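Local coordinates for protein probable nitrite reductase [nad(p)h] small subunit NIRD (Mycobacterium tuberculosis, PDB 4AIV) that associates with NirB as the small subunit of an NADH-dependent nitrite reductase that reduces nitrite to ammonium, and is probably required for its activity, at residues Tyr101-Thr106 and Ile111-Val116; Val25-Asp30 and Val35-Leu40; Asp52-Ala57 and Leu91-Val96. One frame throughout, in Å; residues are numbered along the deposited sequence.

Contact 1: Tyr101-Thr106 and Ile111-Val116; sequences YPARVT and IQVARV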
ATOM      1  N   TYR A 101      -1.413   5.987  -1.805  1.00  8.63           N
ATOM      2  CA  TYR A 101      -1.063   7.072  -0.898  1.00  9.74           C
ATOM      3  C   TYR A 101       0.433   7.321  -1.010  1.00  9.95           C
ATOM      4  O   TYR A 101       1.214   6.368  -1.075  1.00  9.52           O
ATOM      5  CB  TYR A 101      -1.424   6.711   0.556  1.00  6.02           C
ATOM      6  CG  TYR A 101      -2.903   6.481   0.779  1.00 11.26           C
ATOM      7  CD1 TYR A 101      -3.490   5.255   0.472  1.00 10.74           C
ATOM      8  CD2 TYR A 101      -3.717   7.495   1.273  1.00 11.33           C
ATOM      9  CE1 TYR A 101      -4.852   5.039   0.673  1.00 12.54           C
ATOM     10  CE2 TYR A 101      -5.080   7.289   1.476  1.00 14.91           C
ATOM     11  CZ  TYR A 101      -5.640   6.065   1.168  1.00 13.04           C
ATOM     12  OH  TYR A 101      -6.991   5.868   1.362  1.00 14.90           O
ATOM     13  N   PRO A 102       0.837   8.598  -1.029  1.00 13.69           N
ATOM     14  CA  PRO A 102       2.282   8.874  -1.009  1.00 13.26           C
ATOM     15  C   PRO A 102       2.932   8.211   0.204  1.00 10.63           C
ATOM     16  O   PRO A 102       2.379   8.219   1.312  1.00 11.15           O
ATOM     17  CB  PRO A 102       2.355  10.399  -0.885  1.00 16.67           C
ATOM     18  CG  PRO A 102       1.026  10.892  -1.447  1.00 19.45           C
ATOM     19  CD  PRO A 102       0.019   9.826  -1.052  1.00 11.00           C
ATOM     20  N   ALA A 103       4.089   7.605  -0.020  1.00  9.86           N
ATOM     21  CA  ALA A 103       4.807   6.919   1.038  1.00  9.98           C
ATOM     22  C   ALA A 103       6.291   7.210   0.878  1.00 13.70           C
ATOM     23  O   ALA A 103       6.834   7.165  -0.228  1.00 13.63           O
ATOM     24  CB  ALA A 103       4.535   5.426   0.983  1.00  8.35           C
ATOM     25  N   ARG A 104       6.946   7.523   1.986  1.00 11.15           N
ATOM     26  CA  ARG A 104       8.353   7.881   1.928  1.00 11.20           C
ATOM     27  C   ARG A 104       9.136   7.284   3.087  1.00 12.34           C
ATOM     28  O   ARG A 104       8.560   6.857   4.101  1.00  9.30           O
ATOM     29  CB  ARG A 104       8.509   9.416   1.916  1.00  9.74           C
ATOM     30  CG  ARG A 104       8.097  10.089   3.219  1.00 12.61           C
ATOM     31  CD  ARG A 104       8.335  11.591   3.145  1.00 13.84           C
ATOM     32  NE  ARG A 104       7.999  12.273   4.397  1.00 14.42           N
ATOM     33  CZ  ARG A 104       7.919  13.594   4.521  1.00 17.28           C
ATOM     34  NH1 ARG A 104       8.148  14.370   3.463  1.00 10.66           N
ATOM     35  NH2 ARG A 104       7.597  14.137   5.695  1.00 15.66           N
ATOM     36  N   VAL A 105      10.454   7.236   2.916  1.00  8.48           N
ATOM     37  CA  VAL A 105      11.355   6.918   4.013  1.00  7.66           C
ATOM     38  C   VAL A 105      12.228   8.149   4.242  1.00  8.61           C
ATOM     39  O   VAL A 105      12.956   8.576   3.340  1.00 11.45           O
ATOM     40  CB  VAL A 105      12.224   5.669   3.705  1.00  9.30           C
ATOM     41  CG1 VAL A 105      12.986   5.221   4.944  1.00  6.95           C
ATOM     42  CG2 VAL A 105      11.352   4.534   3.172  1.00  9.11           C
ATOM     43  N   THR A 106      12.128   8.745   5.429  1.00  8.84           N
ATOM     44  CA  THR A 106      12.899   9.946   5.749  1.00  9.80           C
ATOM     45  C   THR A 106      14.385   9.583   5.769  1.00 13.55           C
ATOM     46  O   THR A 106      14.727   8.397   5.897  1.00 11.49           O
ATOM     47  CB  THR A 106      12.496  10.539   7.124  1.00 11.82           C
ATOM     48  OG1 THR A 106      12.808   9.591   8.145  1.00 10.20           O
ATOM     49  CG2 THR A 106      10.989  10.870   7.181  1.00 13.52           C
ATOM     50  N   ILE A 111       9.428   5.416   8.151  1.00 10.09           N
ATOM     51  CA  ILE A 111       8.453   5.277   7.077  1.00  8.31           C
ATOM     52  C   ILE A 111       7.217   6.117   7.382  1.00 10.64           C
ATOM     53  O   ILE A 111       6.620   5.999   8.455  1.00 11.25           O
ATOM     54  CB  ILE A 111       8.024   3.810   6.867  1.00  7.35           C
ATOM     55  CG1 ILE A 111       9.248   2.948   6.545  1.00  9.05           C
ATOM     56  CG2 ILE A 111       6.990   3.717   5.740  1.00  7.49           C
ATOM     57  CD1 ILE A 111       8.954   1.463   6.483  1.00 10.03           C
ATOM     58  N   GLN A 112       6.848   6.983   6.446  1.00  7.33           N
ATOM     59  CA  GLN A 112       5.625   7.762   6.585  1.00 12.10           C
ATOM     60  C   GLN A 112       4.705   7.555   5.402  1.00 10.69           C
ATOM     61  O   GLN A 112       5.155   7.234   4.297  1.00  9.57           O
ATOM     62  CB  GLN A 112       5.945   9.245   6.680  1.00  9.88           C
ATOM     63  CG  GLN A 112       6.830   9.617   7.838  1.00 11.76           C
ATOM     64  CD  GLN A 112       6.873  11.107   8.021  1.00 12.15           C
ATOM     65  OE1 GLN A 112       7.466  11.824   7.212  1.00 14.13           O
ATOM     66  NE2 GLN A 112       6.225  11.592   9.079  1.00 15.04           N
ATOM     67  N   VAL A 113       3.417   7.767   5.647  1.00  7.08           N
ATOM     68  CA  VAL A 113       2.399   7.682   4.618  1.00  7.45           C
ATOM     69  C   VAL A 113       1.538   8.929   4.688  1.00  9.70           C
ATOM     70  O   VAL A 113       1.114   9.341   5.775  1.00  9.23           O
ATOM     71  CB  VAL A 113       1.491   6.443   4.820  1.00  8.08           C
ATOM     72  CG1 VAL A 113       0.404   6.404   3.747  1.00  6.84           C
ATOM     73  CG2 VAL A 113       2.312   5.163   4.814  1.00  7.14           C
ATOM     74  N   ALA A 114       1.275   9.536   3.535  1.00  9.24           N
ATOM     75  CA  ALA A 114       0.482  10.755   3.510  1.00  9.70           C
ATOM     76  C   ALA A 114      -0.913  10.503   2.973  1.00 11.36           C
ATOM     77  O   ALA A 114      -1.149   9.568   2.210  1.00 11.16           O
ATOM     78  CB  ALA A 114       1.171  11.821   2.660  1.00 13.31           C
ATOM     79  N   ARG A 115      -1.849  11.337   3.391  1.00 11.72           N
ATOM     80  CA  ARG A 115      -3.084  11.478   2.645  1.00 14.88           C
ATOM     81  C   ARG A 115      -3.065  12.906   2.140  1.00 14.79           C
ATOM     82  O   ARG A 115      -2.478  13.793   2.769  1.00 16.42           O
ATOM     83  CB  ARG A 115      -4.316  11.230   3.515  1.00 19.42           C
ATOM     84  CG  ARG A 115      -4.476  12.242   4.621  1.00 16.20           C
ATOM     85  CD  ARG A 115      -5.907  12.354   5.091  1.00 24.84           C
ATOM     86  NE  ARG A 115      -5.976  13.250   6.236  1.00 23.66           N
ATOM     87  CZ  ARG A 115      -6.620  14.413   6.256  1.00 24.33           C
ATOM     88  NH1 ARG A 115      -7.291  14.831   5.191  1.00 20.90           N
ATOM     89  NH2 ARG A 115      -6.602  15.150   7.361  1.00 18.35           N
ATOM     90  N   VAL A 116      -3.690  13.130   0.995  1.00 15.23           N
ATOM     91  CA  VAL A 116      -3.697  14.449   0.399  1.00 18.25           C
ATOM     92  C   VAL A 116      -4.961  15.177   0.819  1.00 20.52           C
ATOM     93  O   VAL A 116      -6.068  14.656   0.660  1.00 22.43           O
ATOM     94  CB  VAL A 116      -3.602  14.371  -1.142  1.00 19.61           C
ATOM     95  CG1 VAL A 116      -3.766  15.751  -1.759  1.00 21.14           C
ATOM     96  CG2 VAL A 116      -2.282  13.746  -1.555  1.00 25.36           C
TER

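Contact 2: Val25-Asp30 and Val35-Leu40; sequences VGVLLD and VALFRL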
ATOM      1  N   VAL A  25       1.609  -4.459   6.104  1.00  9.74           N
ATOM      2  CA  VAL A  25       1.096  -4.098   7.419  1.00 11.99           C
ATOM      3  C   VAL A  25       0.012  -3.030   7.256  1.00 12.31           C
ATOM      4  O   VAL A  25       0.102  -2.173   6.368  1.00  9.32           O
ATOM      5  CB  VAL A  25       2.239  -3.590   8.340  1.00 13.15           C
ATOM      6  CG1 VAL A  25       2.804  -2.278   7.822  1.00  8.04           C
ATOM      7  CG2 VAL A  25       1.757  -3.451   9.781  1.00 21.10           C
ATOM      8  N   GLY A  26      -1.024  -3.094   8.092  1.00  8.86           N
ATOM      9  CA  GLY A  26      -2.097  -2.116   8.044  1.00 11.87           C
ATOM     10  C   GLY A  26      -1.727  -0.874   8.836  1.00 14.08           C
ATOM     11  O   GLY A  26      -1.207  -0.974   9.948  1.00 18.00           O
ATOM     12  N   VAL A  27      -1.985   0.301   8.268  1.00 11.85           N
ATOM     13  CA  VAL A  27      -1.651   1.560   8.925  1.00 11.85           C
ATOM     14  C   VAL A  27      -2.893   2.453   8.946  1.00 12.25           C
ATOM     15  O   VAL A  27      -3.624   2.537   7.959  1.00 11.10           O
ATOM     16  CB  VAL A  27      -0.499   2.287   8.181  1.00 12.17           C
ATOM     17  CG1 VAL A  27      -0.173   3.629   8.839  1.00 12.98           C
ATOM     18  CG2 VAL A  27       0.736   1.400   8.126  1.00 13.35           C
ATOM     19  N   LEU A  28      -3.121   3.123  10.069  1.00 11.96           N
ATOM     20  CA  LEU A  28      -4.260   4.021  10.220  1.00 12.05           C
ATOM     21  C   LEU A  28      -3.802   5.472  10.062  1.00 11.27           C
ATOM     22  O   LEU A  28      -2.961   5.947  10.823  1.00 13.41           O
ATOM     23  CB  LEU A  28      -4.895   3.810  11.604  1.00 11.64           C
ATOM     24  CG  LEU A  28      -6.119   4.637  12.007  1.00 13.30           C
ATOM     25  CD1 LEU A  28      -7.326   4.227  11.189  1.00 12.27           C
ATOM     26  CD2 LEU A  28      -6.418   4.495  13.518  1.00 11.19           C
ATOM     27  N   LEU A  29      -4.350   6.186   9.084  1.00 10.67           N
ATOM     28  CA  LEU A  29      -3.948   7.575   8.880  1.00 11.47           C
ATOM     29  C   LEU A  29      -4.741   8.509   9.795  1.00 14.62           C
ATOM     30  O   LEU A  29      -5.701   8.092  10.449  1.00 10.91           O
ATOM     31  CB  LEU A  29      -4.099   7.992   7.417  1.00  7.41           C
ATOM     32  CG  LEU A  29      -3.399   7.113   6.373  1.00 11.48           C
ATOM     33  CD1 LEU A  29      -3.577   7.707   4.963  1.00 11.47           C
ATOM     34  CD2 LEU A  29      -1.912   6.915   6.720  1.00 11.43           C
ATOM     35  N   ASP A  30      -4.330   9.772   9.831  1.00 13.27           N
ATOM     36  CA  ASP A  30      -4.887  10.746  10.766  1.00 16.01           C
ATOM     37  C   ASP A  30      -6.408  10.908  10.633  1.00 17.64           C
ATOM     38  O   ASP A  30      -7.097  11.166  11.624  1.00 14.39           O
ATOM     39  CB  ASP A  30      -4.196  12.093  10.559  1.00 15.46           C
ATOM     40  CG  ASP A  30      -4.666  12.786   9.309  1.00 17.29           C
ATOM     41  OD1 ASP A  30      -4.419  12.257   8.192  1.00 13.98           O
ATOM     42  OD2 ASP A  30      -5.308  13.847   9.443  1.00 20.32           O
ATOM     43  N   VAL A  35      -4.797   1.795   5.427  1.00 10.67           N
ATOM     44  CA  VAL A  35      -3.794   1.678   4.386  1.00  9.71           C
ATOM     45  C   VAL A  35      -3.041   0.347   4.490  1.00 11.29           C
ATOM     46  O   VAL A  35      -2.749  -0.113   5.592  1.00 10.65           O
ATOM     47  CB  VAL A  35      -2.819   2.864   4.525  1.00 14.05           C
ATOM     48  CG1 VAL A  35      -1.445   2.511   4.024  1.00 13.00           C
ATOM     49  CG2 VAL A  35      -3.396   4.091   3.818  1.00 11.93           C
ATOM     50  N   ALA A  36      -2.766  -0.287   3.349  1.00  7.18           N
ATOM     51  CA  ALA A  36      -1.876  -1.445   3.324  1.00  8.37           C
ATOM     52  C   ALA A  36      -0.485  -0.963   2.903  1.00  9.46           C
ATOM     53  O   ALA A  36      -0.308  -0.455   1.784  1.00  7.63           O
ATOM     54  CB  ALA A  36      -2.392  -2.508   2.354  1.00  7.54           C
ATOM     55  N   LEU A  37       0.487  -1.112   3.800  1.00  6.86           N
ATOM     56  CA  LEU A  37       1.850  -0.638   3.565  1.00  8.62           C
ATOM     57  C   LEU A  37       2.808  -1.803   3.323  1.00  9.49           C
ATOM     58  O   LEU A  37       2.833  -2.761   4.098  1.00 10.26           O
ATOM     59  CB  LEU A  37       2.338   0.180   4.768  1.00  7.09           C
ATOM     60  CG  LEU A  37       3.798   0.677   4.737  1.00  9.35           C
ATOM     61  CD1 LEU A  37       4.031   1.755   3.645  1.00  8.06           C
ATOM     62  CD2 LEU A  37       4.227   1.192   6.117  1.00  5.74           C
ATOM     63  N   PHE A  38       3.599  -1.710   2.255  1.00  7.80           N
ATOM     64  CA  PHE A  38       4.562  -2.750   1.896  1.00  8.90           C
ATOM     65  C   PHE A  38       5.948  -2.145   1.623  1.00 13.56           C
ATOM     66  O   PHE A  38       6.062  -1.111   0.964  1.00 10.90           O
ATOM     67  CB  PHE A  38       4.123  -3.459   0.608  1.00  7.13           C
ATOM     68  CG  PHE A  38       2.738  -4.059   0.661  1.00 11.72           C
ATOM     69  CD1 PHE A  38       1.618  -3.297   0.341  1.00 11.84           C
ATOM     70  CD2 PHE A  38       2.560  -5.394   1.002  1.00  9.05           C
ATOM     71  CE1 PHE A  38       0.344  -3.860   0.363  1.00 12.38           C
ATOM     72  CE2 PHE A  38       1.282  -5.966   1.034  1.00 11.21           C
ATOM     73  CZ  PHE A  38       0.179  -5.195   0.720  1.00 10.12           C
ATOM     74  N   ARG A  39       6.995  -2.809   2.101  1.00 11.39           N
ATOM     75  CA  ARG A  39       8.359  -2.536   1.646  1.00 11.30           C
ATOM     76  C   ARG A  39       8.771  -3.620   0.634  1.00 12.93           C
ATOM     77  O   ARG A  39       8.511  -4.809   0.844  1.00  9.93           O
ATOM     78  CB  ARG A  39       9.318  -2.503   2.839  1.00 11.37           C
ATOM     79  CG  ARG A  39      10.794  -2.702   2.510  1.00 12.79           C
ATOM     80  CD  ARG A  39      11.639  -2.592   3.780  1.00 12.12           C
ATOM     81  NE  ARG A  39      13.038  -2.946   3.550  1.00 10.95           N
ATOM     82  CZ  ARG A  39      13.976  -2.963   4.494  1.00  9.77           C
ATOM     83  NH1 ARG A  39      13.677  -2.639   5.747  1.00  8.93           N
ATOM     84  NH2 ARG A  39      15.218  -3.302   4.178  1.00 10.57           N
ATOM     85  N   LEU A  40       9.393  -3.216  -0.472  1.00 11.25           N
ATOM     86  CA  LEU A  40       9.827  -4.176  -1.490  1.00 10.60           C
ATOM     87  C   LEU A  40      11.331  -4.430  -1.417  1.00 11.59           C
ATOM     88  O   LEU A  40      12.059  -3.701  -0.739  1.00  8.40           O
ATOM     89  CB  LEU A  40       9.461  -3.678  -2.893  1.00  8.85           C
ATOM     90  CG  LEU A  40       8.002  -3.263  -3.119  1.00 11.81           C
ATOM     91  CD1 LEU A  40       7.768  -2.904  -4.579  1.00  9.20           C
ATOM     92  CD2 LEU A  40       7.030  -4.365  -2.677  1.00 12.74           C
TER

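Contact 3: Asp52-Ala57 and Leu91-Val96; sequences DPFSGA and LDDPRV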
ATOM      1  N   ASP A  52     -10.228  -4.394   0.229  1.00  9.21           N
ATOM      2  CA  ASP A  52     -10.463  -5.057  -1.054  1.00 11.65           C
ATOM      3  C   ASP A  52     -11.688  -4.421  -1.680  1.00 12.28           C
ATOM      4  O   ASP A  52     -12.760  -4.425  -1.079  1.00 15.18           O
ATOM      5  CB  ASP A  52     -10.676  -6.567  -0.852  1.00 11.64           C
ATOM      6  CG  ASP A  52     -10.913  -7.322  -2.167  1.00 15.85           C
ATOM      7  OD1 ASP A  52     -11.782  -6.912  -2.979  1.00 14.76           O
ATOM      8  OD2 ASP A  52     -10.234  -8.348  -2.392  1.00 13.94           O
ATOM      9  N   PRO A  53     -11.535  -3.867  -2.891  1.00 16.59           N
ATOM     10  CA  PRO A  53     -12.632  -3.115  -3.512  1.00 18.63           C
ATOM     11  C   PRO A  53     -13.724  -4.008  -4.089  1.00 19.55           C
ATOM     12  O   PRO A  53     -14.741  -3.491  -4.548  1.00 23.54           O
ATOM     13  CB  PRO A  53     -11.932  -2.349  -4.637  1.00 17.11           C
ATOM     14  CG  PRO A  53     -10.811  -3.227  -5.026  1.00 11.97           C
ATOM     15  CD  PRO A  53     -10.328  -3.871  -3.737  1.00 13.24           C
ATOM     16  N   PHE A  54     -13.522  -5.322  -4.072  1.00 16.48           N
ATOM     17  CA  PHE A  54     -14.567  -6.237  -4.519  1.00 21.99           C
ATOM     18  C   PHE A  54     -15.398  -6.716  -3.323  1.00 24.41           C
ATOM     19  O   PHE A  54     -16.632  -6.673  -3.359  1.00 29.54           O
ATOM     20  CB  PHE A  54     -13.979  -7.424  -5.299  1.00 15.18           C
ATOM     21  CG  PHE A  54     -13.355  -7.042  -6.630  1.00 18.48           C
ATOM     22  CD1 PHE A  54     -14.123  -6.993  -7.784  1.00 20.96           C
ATOM     23  CD2 PHE A  54     -11.999  -6.732  -6.723  1.00 19.25           C
ATOM     24  CE1 PHE A  54     -13.558  -6.648  -9.007  1.00 17.83           C
ATOM     25  CE2 PHE A  54     -11.423  -6.385  -7.952  1.00 19.95           C
ATOM     26  CZ  PHE A  54     -12.206  -6.344  -9.093  1.00 17.60           C
ATOM     27  N   SER A  55     -14.720  -7.140  -2.256  1.00 20.93           N
ATOM     28  CA  SER A  55     -15.392  -7.743  -1.098  1.00 18.70           C
ATOM     29  C   SER A  55     -15.652  -6.768   0.047  1.00 18.81           C
ATOM     30  O   SER A  55     -16.514  -7.009   0.891  1.00 15.42           O
ATOM     31  CB  SER A  55     -14.566  -8.916  -0.566  1.00 18.03           C
ATOM     32  OG  SER A  55     -13.385  -8.445   0.071  1.00 16.53           O
ATOM     33  N   GLY A  56     -14.891  -5.678   0.093  1.00 16.39           N
ATOM     34  CA  GLY A  56     -14.969  -4.751   1.208  1.00 12.16           C
ATOM     35  C   GLY A  56     -14.186  -5.212   2.433  1.00 17.92           C
ATOM     36  O   GLY A  56     -14.176  -4.524   3.465  1.00 17.94           O
ATOM     37  N   ALA A  57     -13.517  -6.361   2.319  1.00 14.62           N
ATOM     38  CA  ALA A  57     -12.696  -6.911   3.408  1.00 17.72           C
ATOM     39  C   ALA A  57     -11.422  -6.091   3.647  1.00 12.83           C
ATOM     40  O   ALA A  57     -10.654  -5.840   2.711  1.00 12.60           O
ATOM     41  CB  ALA A  57     -12.328  -8.369   3.103  1.00 13.20           C
ATOM     42  N   LEU A  91      -4.891  -4.789 -11.961  1.00 12.74           N
ATOM     43  CA  LEU A  91      -4.292  -5.222 -13.217  1.00 13.51           C
ATOM     44  C   LEU A  91      -5.163  -6.267 -13.924  1.00 13.81           C
ATOM     45  O   LEU A  91      -4.983  -6.523 -15.108  1.00 15.37           O
ATOM     46  CB  LEU A  91      -2.877  -5.753 -12.971  1.00 17.33           C
ATOM     47  CG  LEU A  91      -1.863  -4.738 -12.412  1.00 13.84           C
ATOM     48  CD1 LEU A  91      -0.531  -5.421 -12.091  1.00 14.04           C
ATOM     49  CD2 LEU A  91      -1.650  -3.578 -13.388  1.00 15.66           C
ATOM     50  N   ASP A  92      -6.115  -6.857 -13.202  1.00 12.02           N
ATOM     51  CA  ASP A  92      -6.995  -7.888 -13.780  1.00 12.47           C
ATOM     52  C   ASP A  92      -8.338  -7.332 -14.271  1.00 18.65           C
ATOM     53  O   ASP A  92      -9.044  -7.988 -15.038  1.00 16.87           O
ATOM     54  CB  ASP A  92      -7.261  -9.008 -12.773  1.00  9.75           C
ATOM     55  CG  ASP A  92      -5.988  -9.739 -12.345  1.00 17.23           C
ATOM     56  OD1 ASP A  92      -5.012  -9.799 -13.133  1.00 16.64           O
ATOM     57  OD2 ASP A  92      -5.981 -10.267 -11.216  1.00 12.16           O
ATOM     58  N   ASP A  93      -8.692  -6.135 -13.806  1.00 17.47           N
ATOM     59  CA  ASP A  93      -9.946  -5.481 -14.185  1.00 17.92           C
ATOM     60  C   ASP A  93      -9.734  -3.978 -14.130  1.00 19.65           C
ATOM     61  O   ASP A  93      -9.809  -3.374 -13.056  1.00 18.25           O
ATOM     62  CB  ASP A  93     -11.083  -5.890 -13.237  1.00 17.45           C
ATOM     63  CG  ASP A  93     -12.457  -5.394 -13.705  1.00 17.72           C
ATOM     64  OD1 ASP A  93     -12.528  -4.472 -14.544  1.00 18.71           O
ATOM     65  OD2 ASP A  93     -13.476  -5.924 -13.212  1.00 19.67           O
ATOM     66  N   PRO A  94      -9.474  -3.370 -15.298  1.00 23.87           N
ATOM     67  CA  PRO A  94      -9.138  -1.948 -15.451  1.00 25.48           C
ATOM     68  C   PRO A  94     -10.163  -0.991 -14.835  1.00 29.03           C
ATOM     69  O   PRO A  94      -9.808   0.152 -14.528  1.00 29.01           O
ATOM     70  CB  PRO A  94      -9.088  -1.764 -16.972  1.00 33.11           C
ATOM     71  CG  PRO A  94      -8.746  -3.121 -17.501  1.00 28.31           C
ATOM     72  CD  PRO A  94      -9.458  -4.084 -16.588  1.00 24.47           C
ATOM     73  N   ARG A  95     -11.396  -1.454 -14.641  1.00 19.15           N
ATOM     74  CA  ARG A  95     -12.469  -0.614 -14.109  1.00 25.52           C
ATOM     75  C   ARG A  95     -12.426  -0.463 -12.590  1.00 25.26           C
ATOM     76  O   ARG A  95     -13.194   0.314 -12.014  1.00 22.25           O
ATOM     77  CB  ARG A  95     -13.824  -1.210 -14.492  1.00 26.13           C
ATOM     78  CG  ARG A  95     -13.933  -1.613 -15.951  1.00 25.98           C
ATOM     79  CD  ARG A  95     -15.146  -2.493 -16.150  1.00 26.68           C
ATOM     80  NE  ARG A  95     -15.025  -3.776 -15.452  1.00 27.36           N
ATOM     81  CZ  ARG A  95     -15.917  -4.760 -15.553  1.00 24.81           C
ATOM     82  NH1 ARG A  95     -16.979  -4.599 -16.332  1.00 29.20           N
ATOM     83  NH2 ARG A  95     -15.750  -5.899 -14.887  1.00 19.38           N
ATOM     84  N   VAL A  96     -11.549  -1.224 -11.945  1.00 24.17           N
ATOM     85  CA  VAL A  96     -11.494  -1.267 -10.488  1.00 19.33           C
ATOM     86  C   VAL A  96     -10.107  -0.814 -10.029  1.00 19.73           C
ATOM     87  O   VAL A  96      -9.130  -0.970 -10.756  1.00 15.40           O
ATOM     88  CB  VAL A  96     -11.813  -2.694  -9.968  1.00 21.07           C
ATOM     89  CG1 VAL A  96     -11.719  -2.775  -8.445  1.00 15.70           C
ATOM     90  CG2 VAL A  96     -13.200  -3.132 -10.442  1.00 20.46           C
TER

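Contact 1: Tyr101-Thr106 and Ile111-Val116
The antiparallel hairpin of strands 100-105 and 110-117, in the six-stranded sheet of this Rieske-like domain, pairs Ala103 with Val113, Arg104 with Gln112 and Val105 with Ile111. Arg104 and Gln112 form its hydrogen-bonded pair, each backbone N giving a bond of 2.9 Å to the other's O. A third bond, Ala114 N to Pro102 O (2.8 Å), extends the pairing by one more step.

The same two residues meet again through their side chains, which run side by side in one direction. Arg104 uses its NE edge: NE reaches Gln112 OE1 at 2.9 Å and NH2 reaches that same oxygen at 2.8 Å, so one amide oxygen sits in the fork of the guanidinium, practically in its plane. Guanidinium and amide are only 20° apart. Arg104 CG lies between the backbone N and carbonyl carbon (chi1 68°), and from there the chain runs extended to NE alongside Gln112. Gln112 NE2 turns to Thr12 OG1 on strand 7-15, while Trp10 takes a cation-pi contact from Arg104.

On the other face the contacts are apolar. Tyr101 CB packs on Val113 CG1 at 3.7 Å, and Val105 CG2 faces Ile111 CG1. Tyr101 CB also comes to 3.3 Å from Ala114 O, which lies at the edge of the tyrosine ring.

Ala114 O is buried here without a hydrogen-bonding partner in the model, whereas Gln112 OE1 has two donors; the positive charge of Arg104 probably polarises that amide, and the two N-H groups probably hold it nearly coplanar with the guanidinium, edge to edge.

Contact 2: Val25-Asp30 and Val35-Leu40
Val25 and Leu37, then Val27 and Val35, form two antiparallel hydrogen-bonded pairs around the non-hydrogen-bonded pair Gly26-Ala36, on strand axes 4.6 Å apart at closest whose directions differ by 130°, a strong twist away from strict antiparallel. Leu37 N to Val25 O, at 2.8 Å, is the straightest of the four bonds (170° at the hydrogen). Val35 N to Val27 O, at 2.9 Å, is more bent. Between the pairs Gly26 CA makes a CH...O contact with Val35 O at 3.2 Å, so this carbonyl receives both that C-H and Val27 N.

The strand side chains that meet lie on the face of Val25, Val27, Val35 and Leu37. Leu37 takes contacts from two valines. Val25 stands alongside it, pointing the same way; with CG1 set between backbone N and carbonyl carbon (chi1 66°), that methyl leans over to Leu37 CB at 3.9 Å. From the next residue but one, Val27 brings CG2 to the same carbon, also at 3.9 Å, and to Leu37 CD2 as well. Two valine methyls therefore close on the base of one leucine. Further along, Leu29 has left the strand but reaches back, crossing Val35 at about a right angle so that its CD1 meets Val35 CG2 at 3.8 Å.

This apolar face looks into the domain: Leu37 packs on Ile111 and Val113, Leu29 on Val113, and Val27 on Ala13. Across it valine and leucine side chains meet by apolar contact, joined by dispersion and burial, while the four hydrogen bonds between the strands are all backbone to backbone.

Contact 3: Asp52-Ala57 and Leu91-Val96
Asp93 OD1, whose carboxylate lies near the edge of the Phe54 ring, is gripped twice by Arg95. Arg95 NE meets Asp93 OD1 at 2.7 Å on its syn lone pair, while the backbone N of Arg95 reaches OD1 from above the carboxylate plane at 3.2 Å, making an Asx turn. Arg95 NH2 takes OD2 at 2.8 Å, completing a side-on salt bridge within the type I turn Asp93-Val96. Phe54 CE1 comes no nearer to OD2 than 4.3 Å.

What joins the two loops is Val96. CG1, anti to the backbone N (chi1 178°), touches Pro53 CG at 3.6 Å and Phe54 CE2 at 3.7 Å; CG2 meets Phe54 CZ at 3.6 Å. Both methyls approach the CZ end from the same side, CG2 obliquely, with Pro53 beside CG1. Asp52 fixes the other loop through OD1, which takes Ser55 N at 3.0 Å and also Phe54 N.

The 52-57 loop probably matches a cluster-binding loop of true Rieske proteins, with Asp-Pro-Phe replacing Cys-x-His. The contact lies at the surface, linking the loop after strand 45-49 to the one after strand 82-84; Phe83 of that strand packs against both Pro53 and Phe54.

In the fold
From the N terminus, contact 2 comes first, closing the short turn between strands 25-28 and 34-39. Contact 3 follows, spanning the 33 residues between the loop after strand 45-49 and the loop before strand 100-105, with the three-stranded sheet threaded between. Contact 1 closes the last hairpin. The three are in series, neither nested nor crossed. Contacts 1 and 2 belong to the same six-stranded sheet and touch directly: Tyr101 packs on Val35 and Leu29, and Arg115 NE forms a 2.7 Å salt bridge to Asp30 OD1. Contact 3 stands apart, its centre about 23 Å from that of contact 1, across the chain's centre.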